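Local coordinates for acetyltransferase (PDB 4JXR), which probably transfers the acetyl group of acetyl-CoA to an acceptor such as phosphinothricin, as a member of the GNAT superfamily, at residues I67-S73 against E86-S92; Y54-V58 against E107-C112; A114-R118 against Y179-L183. All blocks are in the same frame, centred on the assembly; numbering follows the deposited sequence.

Contact 1: residues I67-S73 against E86-S92; sequences IGYAYAS and EDSIYLS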
loop_
_atom_site.group_PDB
_atom_site.type_symbol
_atom_site.label_atom_id
_atom_site.label_comp_id
_atom_site.label_asym_id
_atom_site.label_seq_id
_atom_site.Cartn_x
_atom_site.Cartn_y
_atom_site.Cartn_z
ATOM N N ILE A 67 4.358 -12.638 -24.301
ATOM C CA ILE A 67 4.417 -13.769 -23.376
ATOM C C ILE A 67 4.650 -13.366 -21.926
ATOM O O ILE A 67 4.662 -14.200 -21.053
ATOM C CB ILE A 67 5.451 -14.820 -23.845
ATOM C CG1 ILE A 67 6.836 -14.210 -23.962
ATOM C CG2 ILE A 67 4.981 -15.429 -25.184
ATOM C CD1 ILE A 67 7.933 -15.190 -24.222
ATOM N N GLY A 68 4.831 -12.070 -21.672
ATOM C CA GLY A 68 4.949 -11.550 -20.332
ATOM C C GLY A 68 4.853 -10.054 -20.389
ATOM O O GLY A 68 4.972 -9.461 -21.448
ATOM N N TYR A 69 4.667 -9.426 -19.207
ATOM C CA TYR A 69 4.623 -7.962 -19.164
ATOM C C TYR A 69 5.069 -7.514 -17.789
ATOM O O TYR A 69 5.108 -8.295 -16.834
ATOM C CB TYR A 69 3.244 -7.416 -19.532
ATOM C CG TYR A 69 2.168 -7.637 -18.495
ATOM C CD1 TYR A 69 1.409 -8.819 -18.469
ATOM C CD2 TYR A 69 1.876 -6.703 -17.552
ATOM C CE1 TYR A 69 0.450 -9.018 -17.540
ATOM C CE2 TYR A 69 0.923 -6.902 -16.616
ATOM C CZ TYR A 69 0.174 -8.053 -16.597
ATOM O OH TYR A 69 -0.804 -8.305 -15.673
ATOM N N ALA A 70 5.392 -6.237 -17.704
ATOM C CA ALA A 70 5.813 -5.655 -16.436
ATOM C C ALA A 70 5.568 -4.164 -16.475
ATOM O O ALA A 70 5.629 -3.544 -17.539
ATOM C CB ALA A 70 7.280 -5.919 -16.181
ATOM N N TYR A 71 5.364 -3.593 -15.307
ATOM C CA TYR A 71 5.261 -2.150 -15.215
ATOM C C TYR A 71 5.729 -1.682 -13.870
ATOM O O TYR A 71 5.777 -2.454 -12.904
ATOM C CB TYR A 71 3.827 -1.641 -15.511
ATOM C CG TYR A 71 2.774 -2.172 -14.589
ATOM C CD1 TYR A 71 2.510 -1.595 -13.354
ATOM C CD2 TYR A 71 1.948 -3.206 -14.976
ATOM C CE1 TYR A 71 1.540 -2.107 -12.520
ATOM C CE2 TYR A 71 0.967 -3.688 -14.136
ATOM C CZ TYR A 71 0.769 -3.131 -12.918
ATOM O OH TYR A 71 -0.235 -3.606 -12.112
ATOM N N ALA A 72 6.072 -0.405 -13.793
ATOM C CA ALA A 72 6.229 0.288 -12.546
ATOM C C ALA A 72 5.036 1.171 -12.315
ATOM O O ALA A 72 4.415 1.662 -13.270
ATOM C CB ALA A 72 7.505 1.132 -12.542
ATOM N N SER A 73 4.674 1.379 -11.071
ATOM C CA SER A 73 3.630 2.306 -10.733
ATOM C C SER A 73 3.867 2.792 -9.303
ATOM O O SER A 73 4.867 2.456 -8.664
ATOM C CB SER A 73 2.276 1.648 -10.864
ATOM O OG SER A 73 1.255 2.646 -10.765
ATOM N N GLU A 86 6.887 0.948 -7.450
ATOM C CA GLU A 86 6.704 -0.454 -7.158
ATOM C C GLU A 86 6.677 -1.203 -8.469
ATOM O O GLU A 86 5.988 -0.783 -9.417
ATOM C CB GLU A 86 5.381 -0.648 -6.444
ATOM C CG GLU A 86 5.029 -2.093 -6.166
ATOM C CD GLU A 86 3.817 -2.272 -5.295
ATOM O OE1 GLU A 86 3.372 -1.332 -4.645
ATOM O OE2 GLU A 86 3.290 -3.421 -5.243
ATOM N N ASP A 87 7.338 -2.361 -8.565
ATOM C CA ASP A 87 7.315 -3.154 -9.767
ATOM C C ASP A 87 6.283 -4.248 -9.722
ATOM O O ASP A 87 6.061 -4.847 -8.662
ATOM C CB ASP A 87 8.698 -3.828 -10.048
ATOM C CG ASP A 87 9.135 -4.822 -9.056
ATOM O OD1 ASP A 87 9.646 -4.388 -7.963
ATOM O OD2 ASP A 87 9.089 -6.037 -9.378
ATOM N N SER A 88 5.720 -4.549 -10.884
ATOM C CA SER A 88 4.813 -5.667 -11.102
ATOM C C SER A 88 5.268 -6.404 -12.330
ATOM O O SER A 88 5.554 -5.806 -13.357
ATOM C CB SER A 88 3.406 -5.161 -11.352
ATOM O OG SER A 88 2.861 -4.525 -10.189
ATOM N N ILE A 89 5.394 -7.730 -12.248
ATOM C CA ILE A 89 5.895 -8.580 -13.318
ATOM C C ILE A 89 5.012 -9.796 -13.427
ATOM O O ILE A 89 4.799 -10.485 -12.440
ATOM C CB ILE A 89 7.324 -9.034 -13.044
ATOM C CG1 ILE A 89 8.264 -7.886 -12.781
ATOM C CG2 ILE A 89 7.840 -9.902 -14.205
ATOM C CD1 ILE A 89 9.574 -8.368 -12.272
ATOM N N TYR A 90 4.550 -10.115 -14.640
ATOM C CA TYR A 90 3.709 -11.298 -14.892
ATOM C C TYR A 90 4.195 -12.006 -16.132
ATOM O O TYR A 90 4.215 -11.455 -17.210
ATOM C CB TYR A 90 2.243 -10.911 -15.039
ATOM C CG TYR A 90 1.690 -10.361 -13.743
ATOM C CD1 TYR A 90 1.185 -11.204 -12.796
ATOM C CD2 TYR A 90 1.666 -9.009 -13.477
ATOM C CE1 TYR A 90 0.740 -10.724 -11.579
ATOM C CE2 TYR A 90 1.222 -8.528 -12.233
ATOM C CZ TYR A 90 0.796 -9.413 -11.305
ATOM O OH TYR A 90 0.347 -8.938 -10.086
ATOM N N LEU A 91 4.569 -13.268 -15.972
ATOM C CA LEU A 91 5.001 -14.131 -17.060
ATOM C C LEU A 91 3.977 -15.204 -17.314
ATOM O O LEU A 91 3.513 -15.848 -16.379
ATOM C CB LEU A 91 6.288 -14.836 -16.651
ATOM C CG LEU A 91 7.468 -13.953 -16.414
ATOM C CD1 LEU A 91 8.676 -14.753 -15.963
ATOM C CD2 LEU A 91 7.805 -13.126 -17.620
ATOM N N SER A 92 3.677 -15.466 -18.564
ATOM C CA SER A 92 2.911 -16.657 -18.933
ATOM C C SER A 92 3.721 -17.883 -18.542
ATOM O O SER A 92 4.963 -17.856 -18.472
ATOM C CB SER A 92 2.628 -16.669 -20.404
ATOM O OG SER A 92 3.761 -16.816 -21.165
HETATM O O HOH W 1 0.219 -6.155 -9.807
#
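Tyr69 and Tyr90 form a hydrogen-bonded pair between antiparallel strands 66-74 and 84-91: Tyr69 N reaches Tyr90 O at 2.9 Å, and Tyr90 N returns an almost straight bond to Tyr69 O (N-H...O 175°). Their side chains run side by side in the same direction, the rings inclined by 28° and slid so far apart that they barely overlap; Tyr69 OH comes 3.4 Å from Tyr90 CD2. Two residues along, Ser88 CB lies over one face of the Tyr71 ring, 3.9 Å from its centroid, a CH-pi contact. Both tyrosines of 67-73 hold CG between backbone N and carbonyl carbon (chi1 72° in Tyr69), which leans each ring over the neighbouring strand. A water binds Tyr90 OH at 2.8 Å and, weakly, Tyr71 OH. At the far end Ile67 O accepts twice from Ser92, from N and from OG, the hydroxyl at 2.8 Å on a lone pair. Ala70 CB and Ile89 CG1 meet on the other face of the sheet, where Leu91 touches Leu104 of helix 100-115. Outside the pair, Tyr90 packs edge-to-face with Tyr21 of helix 14-27, Asp87 OD2 bonds His135, and Glu86 bridges to Arg76 of the second subunit. This antiparallel hairpin lies in the middle of the mixed GNAT sheet, and its Ile89 and Leu91 belong to the acetyl-CoA site.

Contact 2: residues Y54-V58 against E107-C112; sequences YPYVV and ELVGRC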
loop_
_atom_site.group_PDB
_atom_site.type_symbol
_atom_site.label_atom_id
_atom_site.label_comp_id
_atom_site.label_asym_id
_atom_site.label_seq_id
_atom_site.Cartn_x
_atom_site.Cartn_y
_atom_site.Cartn_z
ATOM N N TYR A 54 4.832 6.319 -16.110
ATOM C CA TYR A 54 5.535 5.113 -15.721
ATOM C C TYR A 54 5.731 4.178 -16.908
ATOM O O TYR A 54 4.879 4.123 -17.794
ATOM C CB TYR A 54 4.703 4.384 -14.659
ATOM C CG TYR A 54 4.525 5.096 -13.361
ATOM C CD1 TYR A 54 5.592 5.448 -12.542
ATOM C CD2 TYR A 54 3.265 5.387 -12.868
ATOM C CE1 TYR A 54 5.414 6.044 -11.320
ATOM C CE2 TYR A 54 3.073 5.981 -11.633
ATOM C CZ TYR A 54 4.154 6.307 -10.842
ATOM O OH TYR A 54 3.934 6.868 -9.630
ATOM N N PRO A 55 6.778 3.375 -16.896
ATOM C CA PRO A 55 7.048 2.429 -17.975
ATOM C C PRO A 55 6.157 1.198 -17.850
ATOM O O PRO A 55 5.937 0.664 -16.759
ATOM C CB PRO A 55 8.514 2.070 -17.782
ATOM C CG PRO A 55 8.722 2.231 -16.275
ATOM C CD PRO A 55 7.881 3.419 -15.936
ATOM N N TYR A 56 5.724 0.703 -18.998
ATOM C CA TYR A 56 4.862 -0.484 -19.098
ATOM C C TYR A 56 5.358 -1.241 -20.323
ATOM O O TYR A 56 5.319 -0.689 -21.451
ATOM C CB TYR A 56 3.401 -0.038 -19.213
ATOM C CG TYR A 56 2.345 -1.080 -18.915
ATOM C CD1 TYR A 56 2.402 -2.373 -19.443
ATOM C CD2 TYR A 56 1.258 -0.791 -18.122
ATOM C CE1 TYR A 56 1.391 -3.294 -19.185
ATOM C CE2 TYR A 56 0.252 -1.682 -17.867
ATOM C CZ TYR A 56 0.317 -2.950 -18.442
ATOM O OH TYR A 56 -0.680 -3.903 -18.242
ATOM N N VAL A 57 5.894 -2.435 -20.129
ATOM C CA VAL A 57 6.623 -3.159 -21.137
ATOM C C VAL A 57 6.131 -4.590 -21.297
ATOM O O VAL A 57 5.491 -5.151 -20.397
ATOM C CB VAL A 57 8.154 -3.113 -20.843
ATOM C CG1 VAL A 57 8.669 -1.663 -20.695
ATOM C CG2 VAL A 57 8.501 -3.874 -19.617
ATOM N N VAL A 58 6.392 -5.137 -22.463
ATOM C CA VAL A 58 6.085 -6.523 -22.754
ATOM C C VAL A 58 7.351 -7.261 -23.184
ATOM O O VAL A 58 8.293 -6.671 -23.716
ATOM C CB VAL A 58 5.002 -6.675 -23.838
ATOM C CG1 VAL A 58 3.659 -6.161 -23.334
ATOM C CG2 VAL A 58 5.387 -5.964 -25.138
ATOM N N GLU A 107 14.771 -3.938 -17.056
ATOM C CA GLU A 107 14.196 -2.843 -17.800
ATOM C C GLU A 107 13.478 -1.885 -16.882
ATOM O O GLU A 107 13.642 -0.676 -16.997
ATOM C CB GLU A 107 13.271 -3.406 -18.894
ATOM C CG GLU A 107 12.377 -2.415 -19.622
ATOM C CD GLU A 107 13.003 -1.427 -20.565
ATOM O OE1 GLU A 107 14.237 -1.311 -20.634
ATOM O OE2 GLU A 107 12.253 -0.711 -21.273
ATOM N N LEU A 108 12.658 -2.365 -15.954
ATOM C CA LEU A 108 12.003 -1.460 -15.029
ATOM C C LEU A 108 13.023 -0.687 -14.207
ATOM O O LEU A 108 12.854 0.521 -14.004
ATOM C CB LEU A 108 11.038 -2.192 -14.129
ATOM C CG LEU A 108 9.846 -2.881 -14.789
ATOM C CD1 LEU A 108 8.972 -3.482 -13.728
ATOM C CD2 LEU A 108 9.057 -1.916 -15.661
ATOM N N VAL A 109 14.020 -1.377 -13.650
ATOM C CA VAL A 109 15.045 -0.730 -12.853
ATOM C C VAL A 109 15.739 0.344 -13.689
ATOM O O VAL A 109 15.926 1.485 -13.242
ATOM C CB VAL A 109 16.024 -1.739 -12.286
ATOM C CG1 VAL A 109 17.267 -1.062 -11.714
ATOM C CG2 VAL A 109 15.368 -2.619 -11.237
ATOM N N GLY A 110 16.171 0.002 -14.890
ATOM C CA GLY A 110 16.861 0.956 -15.730
ATOM C C GLY A 110 16.011 2.146 -16.102
ATOM O O GLY A 110 16.432 3.306 -16.024
ATOM N N ARG A 111 14.784 1.870 -16.541
ATOM C CA ARG A 111 13.857 2.929 -16.942
ATOM C C ARG A 111 13.619 3.877 -15.787
ATOM O O ARG A 111 13.636 5.101 -15.954
ATOM C CB ARG A 111 12.554 2.351 -17.436
ATOM C CG ARG A 111 12.668 1.675 -18.804
ATOM C CD ARG A 111 12.689 2.700 -19.928
ATOM N NE ARG A 111 11.395 3.327 -20.188
ATOM C CZ ARG A 111 10.445 2.780 -20.935
ATOM N NH1 ARG A 111 10.541 1.537 -21.364
ATOM N NH2 ARG A 111 9.372 3.467 -21.268
ATOM N N CYS A 112 13.313 3.335 -14.594
ATOM C CA CYS A 112 12.972 4.193 -13.473
ATOM C C CYS A 112 14.208 4.937 -12.987
ATOM O O CYS A 112 14.048 6.055 -12.495
ATOM C CB CYS A 112 12.271 3.373 -12.406
ATOM S SG CYS A 112 10.613 2.831 -12.885
#
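Helix 100-115, which follows the acetyl-CoA-binding strand of the GNAT fold, packs here on the start of strand 56-60, the short segments running at 147° with their axes 10.0 Å apart. Side chains make most of the contact. Pro55 is its centre: CB sits over the middle of one face of the Arg111 guanidinium, 3.8 Å from CZ, while CG turns to the helix and meets Cys112 SG at 3.9 Å and Leu108 CD2 at 4.2 Å. Arg111 reaches this place by folding back, bent at both chi2 (-78°) and chi3, so that the flat group covers the proline instead of running out from the helix. Its rotation is fixed from the edge: one turn earlier, Glu107 OE2 takes a salt-bridge hydrogen bond of 2.8 Å from Arg111 NH1, lying in the guanidinium plane but reached on the anti side of the carboxylate and 33° out of its plane. The same NH1 also bridges Asp8 of strand 5-8, so two carboxylates share one end of the arginine, and its positive charge would probably be stabilised. Val57, modelled in two conformers, lies beside this ion pair; in one of them its CG1 is 3.8 Å from both Glu107 OE2 and Arg111 NH1. Leu108 and Cys112 continue inward to Ala70 and Ala72 of strand 66-74. An apolar layer bordered by an ion pair thus joins helix to sheet, the alpha/beta packing of the GNAT core.

Contact 3: residues A114-R118 against Y179-L183; sequences ALGFR and YPDTL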
loop_
_atom_site.group_PDB
_atom_site.type_symbol
_atom_site.label_atom_id
_atom_site.label_comp_id
_atom_site.label_asym_id
_atom_site.label_seq_id
_atom_site.Cartn_x
_atom_site.Cartn_y
_atom_site.Cartn_z
ATOM N N ALA A 114 16.573 6.076 -15.087
ATOM C CA ALA A 114 16.643 7.140 -16.075
ATOM C C ALA A 114 15.601 8.214 -15.841
ATOM O O ALA A 114 15.873 9.409 -16.064
ATOM C CB ALA A 114 16.508 6.570 -17.482
ATOM N N LEU A 115 14.395 7.822 -15.454
ATOM C CA LEU A 115 13.304 8.758 -15.254
ATOM C C LEU A 115 13.468 9.617 -14.022
ATOM O O LEU A 115 12.822 10.669 -13.970
ATOM C CB LEU A 115 11.976 8.008 -15.221
ATOM C CG LEU A 115 11.475 7.497 -16.559
ATOM C CD1 LEU A 115 10.328 6.490 -16.354
ATOM C CD2 LEU A 115 11.067 8.600 -17.467
ATOM N N GLY A 116 14.259 9.206 -13.045
ATOM C CA GLY A 116 14.546 9.997 -11.878
ATOM C C GLY A 116 13.911 9.538 -10.589
ATOM O O GLY A 116 13.967 10.246 -9.594
ATOM N N PHE A 117 13.297 8.352 -10.554
ATOM C CA PHE A 117 12.877 7.765 -9.294
ATOM C C PHE A 117 14.093 7.387 -8.455
ATOM O O PHE A 117 15.188 7.212 -8.988
ATOM C CB PHE A 117 11.951 6.573 -9.546
ATOM C CG PHE A 117 10.703 6.941 -10.327
ATOM C CD1 PHE A 117 9.663 7.585 -9.683
ATOM C CD2 PHE A 117 10.586 6.714 -11.660
ATOM C CE1 PHE A 117 8.547 7.973 -10.373
ATOM C CE2 PHE A 117 9.481 7.067 -12.348
ATOM C CZ PHE A 117 8.442 7.723 -11.720
ATOM N N ARG A 118 13.875 7.250 -7.156
ATOM C CA ARG A 118 14.989 7.054 -6.206
ATOM C C ARG A 118 14.926 5.746 -5.401
ATOM O O ARG A 118 15.916 5.375 -4.846
ATOM C CB ARG A 118 15.097 8.245 -5.252
ATOM C CG ARG A 118 15.434 9.567 -5.959
ATOM C CD ARG A 118 16.780 9.518 -6.686
ATOM N NE ARG A 118 17.199 10.878 -7.083
ATOM C CZ ARG A 118 17.785 11.723 -6.242
ATOM N NH1 ARG A 118 18.076 11.403 -5.009
ATOM N NH2 ARG A 118 18.071 12.939 -6.683
ATOM N N TYR A 179 10.192 15.945 -13.651
ATOM C CA TYR A 179 9.644 14.621 -13.378
ATOM C C TYR A 179 10.708 13.780 -12.697
ATOM O O TYR A 179 11.825 13.794 -13.138
ATOM C CB TYR A 179 9.216 13.984 -14.715
ATOM C CG TYR A 179 8.476 12.647 -14.570
ATOM C CD1 TYR A 179 7.119 12.631 -14.443
ATOM C CD2 TYR A 179 9.146 11.439 -14.570
ATOM C CE1 TYR A 179 6.402 11.436 -14.323
ATOM C CE2 TYR A 179 8.460 10.248 -14.414
ATOM C CZ TYR A 179 7.086 10.233 -14.320
ATOM O OH TYR A 179 6.446 9.029 -14.192
ATOM N N PRO A 180 10.344 12.992 -11.647
ATOM C CA PRO A 180 8.977 12.739 -11.126
ATOM C C PRO A 180 8.576 13.662 -9.984
ATOM O O PRO A 180 7.560 13.415 -9.326
ATOM C CB PRO A 180 9.071 11.269 -10.685
ATOM C CG PRO A 180 10.485 11.188 -10.166
ATOM C CD PRO A 180 11.302 12.032 -11.115
ATOM N N ASP A 181 9.319 14.751 -9.737
ATOM C CA ASP A 181 8.911 15.712 -8.711
ATOM C C ASP A 181 7.554 16.297 -9.004
ATOM O O ASP A 181 6.881 16.779 -8.082
ATOM C CB ASP A 181 9.936 16.856 -8.636
ATOM C CG ASP A 181 9.697 17.750 -7.477
ATOM O OD1 ASP A 181 9.608 17.275 -6.337
ATOM O OD2 ASP A 181 9.616 18.996 -7.682
ATOM N N THR A 182 7.170 16.307 -10.263
ATOM C CA THR A 182 5.914 16.857 -10.719
ATOM C C THR A 182 4.690 15.956 -10.504
ATOM O O THR A 182 3.572 16.371 -10.770
ATOM C CB THR A 182 6.021 17.192 -12.199
ATOM O OG1 THR A 182 6.503 16.024 -12.861
ATOM C CG2 THR A 182 7.015 18.305 -12.425
ATOM N N LEU A 183 4.899 14.700 -10.053
ATOM C CA LEU A 183 3.779 13.793 -9.797
ATOM C C LEU A 183 3.109 14.124 -8.488
ATOM O O LEU A 183 3.731 14.431 -7.478
ATOM C CB LEU A 183 4.250 12.346 -9.716
ATOM C CG LEU A 183 4.530 11.643 -11.019
ATOM C CD1 LEU A 183 5.183 10.317 -10.731
ATOM C CD2 LEU A 183 3.258 11.417 -11.774
#
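Phe117 CG stands opposite its own carbonyl carbon (chi1 -59°) and Tyr179 CG opposite its backbone N (chi1 -174°), and these two settings bring the rings of the two segments together. Their planes are nearly perpendicular, at 84°, with centroids 5.6 Å apart, and they meet obliquely. The phenol oxygen touches at the rim: Tyr179 OH lies 3.4 Å from Phe117 CZ, near the plane of the phenyl ring. Pro180 takes one face of that ring, its CG standing 4.0 Å from the centroid in a CH-pi contact, while its CB comes 3.4 Å from Phe117 CE1. Leu183 CD1 reaches the ring near its plane, 4.1 Å from CE1. The phenyl group is therefore met on a face by the proline and at its rim by the tyrosine and the leucine.

A cis peptide joins Tyr179 to Pro180 and folds the tyrosine ring back, so that Pro180 CB also lies over one of its faces. Pro180 begins a type I beta turn, closed by Leu183 N on Pro180 O at 3.0 Å. On the other side, Gly116, with positive phi, ends the helix in a Schellman motif; the carbonyl oxygens of Leu115 and Gly116 lie against Pro180 CD, the former at 3.5 Å. Tyr179 OH is held by the backbone oxygen of Asn52, beyond helix 39-51, and Asp181 forms a salt bridge with Arg82, just before strand 84-91. The C-terminal segment thus packs against the turn between helix 100-115 and strand 119-125, with Leu183 also touching Tyr54, which leads into strand 56-60.

Contacts 1 and 2 share the sheet, with centres about 9 Å apart: strand 56-60 adjoins strand 66-74, and Ala70 O lies 2.8 Å from Val57 N in a probable hydrogen bond. Contact 1 is nested within the chain loop closed by contact 2. Helix 100-115 carries contact 2 into contact 3, and the centres of contacts 2 and 3 are about 13 Å apart; Cys112 O is 3.1 Å from Phe117 N, and Tyr54 CE1 packs 3.5 Å from Phe117 CZ. The acetyl-CoA site belongs to contact 1, through Ile89 and Leu91; the side chain of Leu108 in contact 2 is about 5 Å from that of Ile89, whereas contact 3 lies away from the site.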